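Local coordinates for protein VESB protease (Vibrio cholerae, PDB 4LK4) that probably cleaves peptide bonds within proteins as a secreted, trypsin-like serine endopeptidase of the S1 family, at residues 159-165 and 184-190; 133-138 and 201-206; 172-176 and 216-220; 120-126 and 233-238. The protein carries 1 engineered substitution. The contacts are given in a common frame with arbitrary orientation. Residue numbers count along the deposited sequence, not the author numbering.

Contact 1 (159-165 and 184-190)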
loop_
_atom_site.group_PDB
_atom_site.type_symbol
_atom_site.label_atom_id
_atom_site.label_comp_id
_atom_site.label_asym_id
_atom_site.label_seq_id
_atom_site.Cartn_x
_atom_site.Cartn_y
_atom_site.Cartn_z
ATOM N N ASP A 159 20.867 8.985 -5.710
ATOM C CA ASP A 159 20.816 8.130 -6.875
ATOM C C ASP A 159 21.316 6.736 -6.545
ATOM O O ASP A 159 22.192 6.556 -5.711
ATOM C CB ASP A 159 21.579 8.739 -8.036
ATOM C CG ASP A 159 20.771 9.828 -8.757
ATOM O OD1 ASP A 159 19.522 9.884 -8.585
ATOM O OD2 ASP A 159 21.374 10.607 -9.528
ATOM N N VAL A 160 20.702 5.762 -7.202
ATOM C CA VAL A 160 21.055 4.375 -7.076
ATOM C C VAL A 160 20.960 3.775 -8.457
ATOM O O VAL A 160 20.220 4.272 -9.292
ATOM C CB VAL A 160 20.080 3.640 -6.129
ATOM C CG1 VAL A 160 20.170 4.205 -4.732
ATOM C CG2 VAL A 160 18.651 3.748 -6.611
ATOM N N ASP A 161 21.692 2.696 -8.684
ATOM C CA ASP A 161 21.653 1.959 -9.973
ATOM C C ASP A 161 20.849 0.660 -9.899
ATOM O O ASP A 161 20.994 -0.115 -8.950
ATOM C CB ASP A 161 23.070 1.595 -10.409
ATOM C CG ASP A 161 23.840 2.774 -10.964
ATOM O OD1 ASP A 161 23.275 3.890 -11.071
ATOM O OD2 ASP A 161 25.031 2.577 -11.306
ATOM N N LEU A 162 20.049 0.388 -10.925
ATOM C CA LEU A 162 19.339 -0.896 -11.027
ATOM C C LEU A 162 20.346 -2.043 -11.101
ATOM O O LEU A 162 21.316 -1.938 -11.806
ATOM C CB LEU A 162 18.426 -0.906 -12.247
ATOM C CG LEU A 162 17.416 -2.051 -12.416
ATOM C CD1 LEU A 162 16.511 -2.275 -11.204
ATOM C CD2 LEU A 162 16.586 -1.788 -13.669
ATOM N N VAL A 163 20.103 -3.101 -10.332
ATOM C CA VAL A 163 20.915 -4.314 -10.265
ATOM C C VAL A 163 20.269 -5.457 -11.079
ATOM O O VAL A 163 19.053 -5.489 -11.221
ATOM C CB VAL A 163 21.000 -4.767 -8.788
ATOM C CG1 VAL A 163 21.764 -6.080 -8.615
ATOM C CG2 VAL A 163 21.617 -3.674 -7.928
ATOM N N SER A 164 21.083 -6.381 -11.611
ATOM C CA SER A 164 20.574 -7.586 -12.327
ATOM C C SER A 164 19.660 -8.372 -11.425
ATOM O O SER A 164 20.025 -8.669 -10.302
ATOM C CB SER A 164 21.705 -8.545 -12.773
ATOM O OG SER A 164 22.686 -7.887 -13.609
ATOM N N GLN A 165 18.480 -8.733 -11.905
ATOM C CA GLN A 165 17.608 -9.503 -11.083
ATOM C C GLN A 165 18.247 -10.828 -10.632
ATOM O O GLN A 165 18.128 -11.194 -9.474
ATOM C CB GLN A 165 16.245 -9.728 -11.738
ATOM C CG GLN A 165 15.169 -10.177 -10.732
ATOM C CD GLN A 165 14.652 -9.070 -9.838
ATOM O OE1 GLN A 165 14.784 -7.905 -10.135
ATOM N NE2 GLN A 165 14.019 -9.448 -8.741
ATOM N N ASN A 184 9.569 -7.710 -6.408
ATOM C CA ASN A 184 10.543 -6.724 -6.020
ATOM C C ASN A 184 11.842 -6.815 -6.782
ATOM O O ASN A 184 12.105 -7.811 -7.471
ATOM C CB ASN A 184 10.773 -6.737 -4.502
ATOM C CG ASN A 184 11.222 -8.090 -3.968
ATOM O OD1 ASN A 184 11.684 -8.954 -4.700
ATOM N ND2 ASN A 184 11.108 -8.258 -2.665
ATOM N N PHE A 185 12.616 -5.735 -6.706
ATOM C CA PHE A 185 13.934 -5.647 -7.358
ATOM C C PHE A 185 14.925 -4.910 -6.463
ATOM O O PHE A 185 14.546 -4.347 -5.433
ATOM C CB PHE A 185 13.822 -4.914 -8.708
ATOM C CG PHE A 185 13.452 -3.461 -8.592
ATOM C CD1 PHE A 185 14.417 -2.496 -8.412
ATOM C CD2 PHE A 185 12.131 -3.060 -8.677
ATOM C CE1 PHE A 185 14.069 -1.156 -8.341
ATOM C CE2 PHE A 185 11.778 -1.736 -8.557
ATOM C CZ PHE A 185 12.752 -0.782 -8.400
ATOM N N CYS A 186 16.174 -4.884 -6.900
ATOM C CA CYS A 186 17.275 -4.325 -6.157
ATOM C C CYS A 186 17.884 -3.149 -6.881
ATOM O O CYS A 186 17.906 -3.093 -8.107
ATOM C CB CYS A 186 18.396 -5.357 -6.031
ATOM S SG CYS A 186 18.073 -6.685 -4.872
ATOM N N ALA A 187 18.457 -2.246 -6.106
ATOM C CA ALA A 187 19.219 -1.162 -6.659
ATOM C C ALA A 187 20.304 -0.817 -5.682
ATOM O O ALA A 187 20.141 -0.952 -4.468
ATOM C CB ALA A 187 18.326 0.028 -6.883
ATOM N N ALA A 188 21.413 -0.344 -6.217
ATOM C CA ALA A 188 22.608 -0.161 -5.427
ATOM C C ALA A 188 22.992 1.278 -5.305
ATOM O O ALA A 188 22.978 2.041 -6.276
ATOM C CB ALA A 188 23.758 -0.942 -6.046
ATOM N N ARG A 189 23.375 1.630 -4.093
ATOM C CA ARG A 189 23.994 2.913 -3.843
ATOM C C ARG A 189 25.425 2.942 -4.266
ATOM O O ARG A 189 26.064 1.905 -4.376
ATOM C CB ARG A 189 23.831 3.285 -2.400
ATOM C CG ARG A 189 22.412 3.780 -2.300
ATOM C CD ARG A 189 21.972 4.028 -0.914
ATOM N NE ARG A 189 22.723 5.122 -0.323
ATOM C CZ ARG A 189 22.238 5.852 0.654
ATOM N NH1 ARG A 189 20.991 5.573 1.085
ATOM N NH2 ARG A 189 22.982 6.825 1.189
ATOM N N LEU A 190 25.921 4.132 -4.548
ATOM C CA LEU A 190 27.231 4.243 -5.134
ATOM C C LEU A 190 28.319 4.432 -4.084
ATOM O O LEU A 190 29.446 4.590 -4.457
ATOM C CB LEU A 190 27.246 5.356 -6.176
ATOM C CG LEU A 190 26.004 5.380 -7.089
ATOM C CD1 LEU A 190 26.063 6.563 -8.054
ATOM C CD2 LEU A 190 25.838 4.083 -7.847
HETATM O O HOH W 1 24.242 6.130 -4.089
HETATM O O HOH W 2 17.214 -6.391 -9.193
#
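Three backbone hydrogen bonds join the two antiparallel segments: Asp-161 N to Ala-188 O and Ala-188 N to Asp-161 O, both 2.8 Å, then Val-163 N to Cys-186 O, 3.1 Å. A CA-H...O contact from Ala-187 CA to Asp-161 O (3.1 Å) reinforces the Asp-161/Ala-188 pair. Farther along, at the start of helix 165-172, Gln-165 NE2 donates to Asn-184 O at 2.8 Å. Water 2 accepts from Cys-186 N and donates to Val-163 O and Gln-165 OE1; water 1 joins Leu-190 N to Asp-159 O. The pairing is part of the second beta-barrel of the chymotrypsin-type fold. Its inner face carries Val-160, whose CG2 meets Ala-187 CB at 3.7 Å, and Leu-162, whose CD1 lies 3.5 Å from Phe-185 CD1. Val-163 packs on strand 184-189 itself, CG2 3.9 Å from Ala-188 CB and CB 3.8 Å from Cys-186 CB. The sulfur of Cys-186 forms a disulfide with Cys-168 in the intervening helix; Asp-161 OD2 bridges to Arg-10.

Contact 2 (133-138 and 201-206)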
loop_
_atom_site.group_PDB
_atom_site.type_symbol
_atom_site.label_atom_id
_atom_site.label_comp_id
_atom_site.label_asym_id
_atom_site.label_seq_id
_atom_site.Cartn_x
_atom_site.Cartn_y
_atom_site.Cartn_z
ATOM N N THR A 133 20.380 1.182 -15.078
ATOM C CA THR A 133 19.452 2.283 -15.279
ATOM C C THR A 133 19.502 3.179 -14.027
ATOM O O THR A 133 19.332 2.705 -12.922
ATOM C CB THR A 133 18.030 1.760 -15.499
ATOM O OG1 THR A 133 17.971 1.067 -16.755
ATOM C CG2 THR A 133 17.011 2.904 -15.449
ATOM N N PRO A 134 19.803 4.473 -14.200
ATOM C CA PRO A 134 19.872 5.350 -13.043
ATOM C C PRO A 134 18.496 5.568 -12.420
ATOM O O PRO A 134 17.544 5.855 -13.143
ATOM C CB PRO A 134 20.404 6.667 -13.647
ATOM C CG PRO A 134 21.105 6.249 -14.907
ATOM C CD PRO A 134 20.260 5.154 -15.435
ATOM N N LEU A 135 18.393 5.440 -11.098
ATOM C CA LEU A 135 17.155 5.698 -10.403
ATOM C C LEU A 135 17.419 6.646 -9.253
ATOM O O LEU A 135 18.544 6.744 -8.773
ATOM C CB LEU A 135 16.573 4.384 -9.857
ATOM C CG LEU A 135 16.509 3.213 -10.847
ATOM C CD1 LEU A 135 16.097 1.954 -10.099
ATOM C CD2 LEU A 135 15.527 3.487 -11.959
ATOM N N THR A 136 16.360 7.316 -8.794
ATOM C CA THR A 136 16.434 8.213 -7.671
ATOM C C THR A 136 15.383 7.881 -6.610
ATOM O O THR A 136 14.212 7.798 -6.922
ATOM C CB THR A 136 16.236 9.664 -8.134
ATOM O OG1 THR A 136 17.124 9.956 -9.226
ATOM C CG2 THR A 136 16.517 10.629 -6.989
ATOM N N VAL A 137 15.845 7.753 -5.363
ATOM C CA VAL A 137 15.060 7.456 -4.188
ATOM C C VAL A 137 14.881 8.713 -3.381
ATOM O O VAL A 137 15.781 9.537 -3.312
ATOM C CB VAL A 137 15.821 6.521 -3.232
ATOM C CG1 VAL A 137 14.890 6.027 -2.149
ATOM C CG2 VAL A 137 16.362 5.322 -3.978
ATOM N N ALA A 138 13.755 8.859 -2.713
ATOM C CA ALA A 138 13.530 10.062 -1.922
ATOM C C ALA A 138 12.874 9.716 -0.602
ATOM O O ALA A 138 12.045 8.819 -0.523
ATOM C CB ALA A 138 12.692 11.069 -2.690
ATOM N N GLY A 201 8.739 5.068 0.660
ATOM C CA GLY A 201 8.964 6.153 -0.253
ATOM C C GLY A 201 9.249 5.661 -1.655
ATOM O O GLY A 201 9.560 4.489 -1.880
ATOM N N PRO A 202 9.137 6.559 -2.605
ATOM C CA PRO A 202 9.268 6.238 -4.010
ATOM C C PRO A 202 10.704 6.112 -4.502
ATOM O O PRO A 202 11.582 6.845 -4.067
ATOM C CB PRO A 202 8.664 7.471 -4.680
ATOM C CG PRO A 202 8.998 8.602 -3.738
ATOM C CD PRO A 202 8.765 7.968 -2.388
ATOM N N ILE A 203 10.914 5.236 -5.472
ATOM C CA ILE A 203 12.120 5.262 -6.287
ATOM C C ILE A 203 11.601 5.453 -7.711
ATOM O O ILE A 203 10.679 4.777 -8.135
ATOM C CB ILE A 203 12.978 3.979 -6.067
ATOM C CG1 ILE A 203 14.225 3.950 -6.936
ATOM C CG2 ILE A 203 12.170 2.707 -6.309
ATOM C CD1 ILE A 203 15.147 2.792 -6.566
ATOM N N VAL A 204 12.182 6.399 -8.433
ATOM C CA VAL A 204 11.679 6.812 -9.725
ATOM C C VAL A 204 12.766 6.653 -10.762
ATOM O O VAL A 204 13.943 6.713 -10.437
ATOM C CB VAL A 204 11.212 8.295 -9.692
ATOM C CG1 VAL A 204 10.247 8.526 -8.541
ATOM C CG2 VAL A 204 12.374 9.250 -9.550
ATOM N N VAL A 205 12.386 6.488 -12.020
ATOM C CA VAL A 205 13.377 6.432 -13.108
ATOM C C VAL A 205 13.950 7.834 -13.233
ATOM O O VAL A 205 13.201 8.802 -13.386
ATOM C CB VAL A 205 12.745 5.992 -14.442
ATOM C CG1 VAL A 205 13.804 5.792 -15.506
ATOM C CG2 VAL A 205 11.969 4.694 -14.262
ATOM N N LYS A 206 15.276 7.962 -13.166
ATOM C CA LYS A 206 15.904 9.277 -13.131
ATOM C C LYS A 206 15.524 10.129 -14.346
ATOM O O LYS A 206 15.192 11.302 -14.171
ATOM C CB LYS A 206 17.412 9.150 -12.987
ATOM C CG LYS A 206 18.154 10.477 -13.008
ATOM C CD LYS A 206 19.525 10.296 -12.384
ATOM C CE LYS A 206 20.359 11.576 -12.444
ATOM N NZ LYS A 206 20.119 12.404 -11.219
HETATM O O HOH W 3 17.267 12.805 -9.954
#
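Strands 134-138 and 202-205 run antiparallel, their axes at 153°, and share four main-chain hydrogen bonds. Thr-136 and Val-204 form the central hydrogen-bonded pair: Thr-136 N donates to Val-204 O (3.0 Å) and Val-204 N to Thr-136 O (2.9 Å). On one flank Lys-206 N donates to Pro-134 O at 3.1 Å; on the other the longer bond from Ala-138 N to Pro-202 O measures 3.3 Å. Leu-135 and Val-137 turn their main-chain groups the other way, bonding to Val-160 and Val-158, while Ile-203 bonds to Leu-212. Each strand therefore has a neighbour on both edges, as expected in the curled C-terminal barrel of a trypsin-like protease. Gly-201 and Pro-202 close the stretch equivalent to the family's GDSGGP signature, which reads GDAGGP in this construct, an alanine standing where family members carry the catalytic serine; it leads into strand 202-205. A CB on Gly-201 would fall only 2.7 Å from Ala-138 O. Polar side chains meet at Asp-159: its OD1 hydrogen-bonds with Thr-136 OG1 and its OD2 forms a salt bridge with Lys-206 NZ. Water 3 also links these two groups, donating to Thr-136 OG1 (2.9 Å) and accepting from Lys-206 NZ (3.1 Å). On the apolar face, Ile-203 CD1 lies 3.8 Å from both Leu-135 CD1 and Val-137 CG2.

Contact 3 (172-176 and 216-220)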
loop_
_atom_site.group_PDB
_atom_site.type_symbol
_atom_site.label_atom_id
_atom_site.label_comp_id
_atom_site.label_asym_id
_atom_site.label_seq_id
_atom_site.Cartn_x
_atom_site.Cartn_y
_atom_site.Cartn_z
ATOM N N MET A 172 20.543 -10.955 -1.958
ATOM C CA MET A 172 19.537 -10.590 -0.967
ATOM C C MET A 172 18.610 -11.738 -0.526
ATOM O O MET A 172 18.189 -11.776 0.628
ATOM C CB MET A 172 18.743 -9.394 -1.486
ATOM C CG MET A 172 19.597 -8.132 -1.702
ATOM S SD MET A 172 20.622 -7.698 -0.278
ATOM C CE MET A 172 19.414 -7.124 0.884
ATOM N N GLN A 173 18.314 -12.667 -1.433
ATOM C CA GLN A 173 17.557 -13.858 -1.121
ATOM C C GLN A 173 16.151 -13.527 -0.577
ATOM O O GLN A 173 15.365 -12.923 -1.285
ATOM C CB GLN A 173 18.376 -14.734 -0.179
ATOM C CG GLN A 173 19.792 -14.991 -0.674
ATOM C CD GLN A 173 20.374 -16.286 -0.144
ATOM O OE1 GLN A 173 19.788 -17.363 -0.321
ATOM N NE2 GLN A 173 21.520 -16.193 0.528
ATOM N N HIS A 174 15.826 -13.924 0.652
ATOM C CA HIS A 174 14.521 -13.657 1.252
ATOM C C HIS A 174 13.366 -13.697 0.238
ATOM O O HIS A 174 12.508 -12.797 0.164
ATOM C CB HIS A 174 14.589 -12.372 2.078
ATOM C CG HIS A 174 15.516 -12.484 3.250
ATOM N ND1 HIS A 174 16.888 -12.481 3.120
ATOM C CD2 HIS A 174 15.269 -12.677 4.569
ATOM C CE1 HIS A 174 17.448 -12.640 4.306
ATOM N NE2 HIS A 174 16.487 -12.766 5.203
ATOM N N GLY A 175 13.376 -14.776 -0.549
ATOM C CA GLY A 175 12.283 -15.107 -1.463
ATOM C C GLY A 175 12.176 -14.230 -2.697
ATOM O O GLY A 175 11.131 -14.213 -3.350
ATOM N N ILE A 176 13.261 -13.519 -3.018
ATOM C CA ILE A 176 13.346 -12.693 -4.204
ATOM C C ILE A 176 13.485 -13.618 -5.389
ATOM O O ILE A 176 14.209 -14.613 -5.329
ATOM C CB ILE A 176 14.560 -11.742 -4.133
ATOM C CG1 ILE A 176 14.306 -10.652 -3.087
ATOM C CG2 ILE A 176 14.839 -11.103 -5.488
ATOM C CD1 ILE A 176 15.565 -9.985 -2.596
ATOM N N SER A 216 11.395 -0.848 0.304
ATOM C CA SER A 216 10.926 -1.957 1.138
ATOM C C SER A 216 11.946 -2.354 2.224
ATOM O O SER A 216 11.678 -2.222 3.391
ATOM C CB SER A 216 10.537 -3.169 0.277
ATOM O OG SER A 216 10.105 -4.300 1.077
ATOM N N TRP A 217 13.120 -2.835 1.850
ATOM C CA TRP A 217 14.092 -3.297 2.868
ATOM C C TRP A 217 15.504 -3.421 2.303
ATOM O O TRP A 217 15.725 -3.046 1.132
ATOM C CB TRP A 217 13.626 -4.618 3.489
ATOM C CG TRP A 217 13.691 -5.804 2.577
ATOM C CD1 TRP A 217 12.737 -6.203 1.681
ATOM C CD2 TRP A 217 14.730 -6.793 2.515
ATOM N NE1 TRP A 217 13.128 -7.362 1.052
ATOM C CE2 TRP A 217 14.350 -7.739 1.541
ATOM C CE3 TRP A 217 15.953 -6.962 3.175
ATOM C CZ2 TRP A 217 15.139 -8.828 1.217
ATOM C CZ3 TRP A 217 16.748 -8.045 2.839
ATOM C CH2 TRP A 217 16.333 -8.968 1.874
ATOM N N GLY A 218 16.437 -3.926 3.117
ATOM C CA GLY A 218 17.846 -4.069 2.742
ATOM C C GLY A 218 18.532 -2.782 3.120
ATOM O O GLY A 218 17.870 -1.874 3.609
ATOM N N ASP A 219 19.842 -2.683 2.905
ATOM C CA ASP A 219 20.569 -1.409 3.117
ATOM C C ASP A 219 20.306 -0.790 4.507
ATOM O O ASP A 219 20.193 0.429 4.640
ATOM C CB ASP A 219 20.203 -0.374 2.014
ATOM C CG ASP A 219 21.130 -0.413 0.796
ATOM O OD1 ASP A 219 22.134 -1.154 0.799
ATOM O OD2 ASP A 219 20.845 0.323 -0.175
ATOM N N GLU A 220 20.202 -1.630 5.537
ATOM C CA GLU A 220 19.968 -1.153 6.915
ATOM C C GLU A 220 21.253 -0.629 7.594
ATOM O O GLU A 220 21.180 0.146 8.549
ATOM C CB GLU A 220 19.299 -2.247 7.786
ATOM C CG GLU A 220 19.971 -3.628 7.754
ATOM C CD GLU A 220 19.523 -4.553 8.887
ATOM O OE1 GLU A 220 18.578 -4.192 9.627
ATOM O OE2 GLU A 220 20.116 -5.650 9.035
HETATM O O HOH W 4 11.786 -9.943 -0.166
#
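By analogy with trypsin, this contact belongs to the substrate cleft: the Ser-Trp-Gly run at 216-218 corresponds to the segment that lines the subsites before the scissile bond, and the loop after helix 165-172 forms a wall beside it. The indole of Trp-217 occupies the centre. Met-172 CE touches Trp-217 CZ3 at 3.4 Å, and Ile-176 CD1 lies 4.0 Å from Trp-217 CZ2. His-174 adds an offset edge-to-face pair, the Trp-217 edge directed at the imidazole face; the imidazole and the six-membered Trp-217 ring have centroids 5.2 Å apart and planes at 64°. His-174 ND1 donates to Met-172 O (2.9 Å), which fixes the imidazole against its own loop, a type I' turn from Gln-173 to Ile-176 closed by Ile-176 N to Gln-173 O, 2.8 Å. Water 4 accepts from Trp-217 NE1 (3.2 Å) and donates to His-174 O (3.0 Å), the polar link between the segments. At Gly-218 a CB would come within 3.1 Å of Met-172 CE. Ser-216 and Trp-217 both face Val-230 in a classic beta bulge, and Leu-100 also touches the indole; a tryptophan bordered in this way is consistent with the S2–S4 region of chymotrypsin-like proteases.

Contact 4 (120-126 and 233-238)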
loop_
_atom_site.group_PDB
_atom_site.type_symbol
_atom_site.label_atom_id
_atom_site.label_comp_id
_atom_site.label_asym_id
_atom_site.label_seq_id
_atom_site.Cartn_x
_atom_site.Cartn_y
_atom_site.Cartn_z
ATOM N N LEU A 120 3.020 6.741 -12.248
ATOM C CA LEU A 120 3.526 5.419 -11.956
ATOM C C LEU A 120 4.087 4.824 -13.211
ATOM O O LEU A 120 3.646 5.151 -14.300
ATOM C CB LEU A 120 2.401 4.535 -11.430
ATOM C CG LEU A 120 1.823 4.863 -10.057
ATOM C CD1 LEU A 120 0.851 3.775 -9.636
ATOM C CD2 LEU A 120 2.909 4.988 -9.024
ATOM N N ALA A 121 5.075 3.951 -13.071
ATOM C CA ALA A 121 5.637 3.272 -14.236
ATOM C C ALA A 121 4.600 2.308 -14.866
ATOM O O ALA A 121 3.764 1.733 -14.170
ATOM C CB ALA A 121 6.887 2.518 -13.839
ATOM N N GLY A 122 4.689 2.144 -16.186
ATOM C CA GLY A 122 3.788 1.299 -16.946
ATOM C C GLY A 122 4.025 -0.156 -16.627
ATOM O O GLY A 122 5.111 -0.547 -16.218
ATOM N N PRO A 123 3.007 -0.983 -16.813
ATOM C CA PRO A 123 3.191 -2.414 -16.514
ATOM C C PRO A 123 4.428 -3.033 -17.192
ATOM O O PRO A 123 5.058 -3.910 -16.623
ATOM C CB PRO A 123 1.917 -3.065 -17.067
ATOM C CG PRO A 123 0.946 -1.951 -17.312
ATOM C CD PRO A 123 1.689 -0.662 -17.393
ATOM N N ALA A 124 4.774 -2.571 -18.389
ATOM C CA ALA A 124 5.911 -3.122 -19.112
ATOM C C ALA A 124 7.263 -2.450 -18.806
ATOM O O ALA A 124 8.301 -2.911 -19.297
ATOM C CB ALA A 124 5.633 -3.050 -20.608
ATOM N N THR A 125 7.276 -1.371 -18.025
ATOM C CA THR A 125 8.490 -0.570 -17.905
ATOM C C THR A 125 9.652 -1.286 -17.187
ATOM O O THR A 125 10.774 -1.250 -17.656
ATOM C CB THR A 125 8.214 0.764 -17.198
ATOM O OG1 THR A 125 7.168 1.469 -17.875
ATOM C CG2 THR A 125 9.494 1.632 -17.146
ATOM N N ARG A 126 9.385 -1.939 -16.062
ATOM C CA ARG A 126 10.455 -2.532 -15.255
ATOM C C ARG A 126 11.258 -3.566 -16.007
ATOM O O ARG A 126 12.487 -3.575 -15.949
ATOM C CB ARG A 126 9.891 -3.177 -14.004
ATOM C CG ARG A 126 10.559 -4.486 -13.609
ATOM C CD ARG A 126 11.582 -4.224 -12.572
ATOM N NE ARG A 126 12.507 -5.330 -12.315
ATOM C CZ ARG A 126 13.705 -5.439 -12.871
ATOM N NH1 ARG A 126 14.088 -4.595 -13.812
ATOM N NH2 ARG A 126 14.510 -6.409 -12.503
ATOM N N ASN A 233 8.163 -3.657 -6.676
ATOM C CA ASN A 233 8.097 -3.395 -8.088
ATOM C C ASN A 233 6.728 -2.836 -8.546
ATOM O O ASN A 233 5.769 -3.578 -8.684
ATOM C CB ASN A 233 8.413 -4.703 -8.787
ATOM C CG ASN A 233 8.314 -4.613 -10.290
ATOM O OD1 ASN A 233 7.889 -3.593 -10.859
ATOM N ND2 ASN A 233 8.713 -5.694 -10.956
ATOM N N VAL A 234 6.648 -1.532 -8.797
ATOM C CA VAL A 234 5.382 -0.924 -9.133
ATOM C C VAL A 234 4.788 -1.430 -10.458
ATOM O O VAL A 234 3.550 -1.553 -10.584
ATOM C CB VAL A 234 5.488 0.608 -9.137
ATOM C CG1 VAL A 234 4.292 1.268 -9.816
ATOM C CG2 VAL A 234 5.586 1.113 -7.722
ATOM N N SER A 235 5.631 -1.724 -11.440
ATOM C CA SER A 235 5.118 -2.237 -12.727
ATOM C C SER A 235 4.305 -3.503 -12.542
ATOM O O SER A 235 3.232 -3.657 -13.112
ATOM C CB SER A 235 6.240 -2.540 -13.686
ATOM O OG SER A 235 6.767 -1.338 -14.169
ATOM N N TYR A 236 4.816 -4.395 -11.704
ATOM C CA TYR A 236 4.228 -5.696 -11.499
ATOM C C TYR A 236 2.900 -5.547 -10.772
ATOM O O TYR A 236 2.113 -6.486 -10.750
ATOM C CB TYR A 236 5.231 -6.542 -10.692
ATOM C CG TYR A 236 4.796 -7.933 -10.285
ATOM C CD1 TYR A 236 4.930 -9.010 -11.151
ATOM C CD2 TYR A 236 4.281 -8.170 -9.044
ATOM C CE1 TYR A 236 4.535 -10.296 -10.789
ATOM C CE2 TYR A 236 3.881 -9.446 -8.661
ATOM C CZ TYR A 236 4.017 -10.499 -9.545
ATOM O OH TYR A 236 3.636 -11.752 -9.168
ATOM N N PHE A 237 2.669 -4.389 -10.142
ATOM C CA PHE A 237 1.513 -4.199 -9.261
ATOM C C PHE A 237 0.436 -3.213 -9.751
ATOM O O PHE A 237 -0.487 -2.888 -9.000
ATOM C CB PHE A 237 1.987 -3.841 -7.828
ATOM C CG PHE A 237 2.401 -5.052 -6.999
ATOM C CD1 PHE A 237 1.524 -6.102 -6.791
ATOM C CD2 PHE A 237 3.669 -5.137 -6.450
ATOM C CE1 PHE A 237 1.909 -7.208 -6.039
ATOM C CE2 PHE A 237 4.070 -6.231 -5.728
ATOM C CZ PHE A 237 3.184 -7.273 -5.511
ATOM N N ARG A 238 0.506 -2.786 -11.011
ATOM C CA ARG A 238 -0.420 -1.785 -11.527
ATOM C C ARG A 238 -1.888 -2.177 -11.378
ATOM O O ARG A 238 -2.706 -1.342 -10.970
ATOM C CB ARG A 238 -0.087 -1.479 -12.979
ATOM C CG ARG A 238 1.289 -0.843 -13.166
ATOM C CD ARG A 238 1.403 0.435 -12.373
ATOM N NE ARG A 238 0.251 1.282 -12.637
ATOM C CZ ARG A 238 0.163 2.154 -13.640
ATOM N NH1 ARG A 238 1.172 2.334 -14.471
ATOM N NH2 ARG A 238 -0.951 2.855 -13.801
HETATM O O HOH W 5 11.418 -7.019 -10.164
#
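This is a loop-on-loop contact held by side chain to main chain hydrogen bonds: the connection between the two barrels, 120-126, meets the turn that carries the chain from strand 229-233 into helix 238-243. Ser-235 is its pivot, with CA atoms of Pro-123 and Ser-235 4.3 Å apart. Ser-235 OG donates to Gly-122 O (2.8 Å) and accepts from Arg-126 N at 3.3 Å. Gly-122 O also receives Thr-125 N (2.9 Å) where the chain turns into helix 125-128. Arg-238, folded back on itself with chi1 to chi3 all m, sends NH1 to Ala-121 O at 2.7 Å, and Leu-120 CB lies over one face of its guanidinium. Apolar packing is slight: Leu-120 CD2 to Val-234 CG1, 4.0 Å, both side chains also touching Leu-52 of the first barrel. Arg-126 CG rests 3.5 Å from Asn-233 ND2, and water 5 accepts from Arg-126 NE and, weakly, from Asn-233 ND2; beyond the contact Arg-126 NH2 bonds to Gln-165 and Asn-233 ND2 to Ser-182. Interbarrel linker and helix approach thus pack together where the two barrels adjoin, as in the two-barrel chymotrypsin fold.

Overall arrangement
Contacts 1 and 2 are buried strand pairings in the same sheet, built on main-chain hydrogen bonds; strands 156-162 and 134-139 are neighbours there, and Asp-159 of contact 1 reaches Thr-136 and Lys-206 of contact 2. Contacts 3 and 4 are only partly buried and join loops, but differ in chemistry: aromatic and apolar packing with a single water bridge beside the probable substrate cleft in contact 3, serine and arginine bonding to backbone carbonyls in contact 4. Both adjoin contact 1, through Met-172 against Cys-186 and through Arg-126 bonded to Gln-165, whereas contacts 3 and 4, centres about 19 Å apart, do not touch. In sequence, contact 4 encloses the other three.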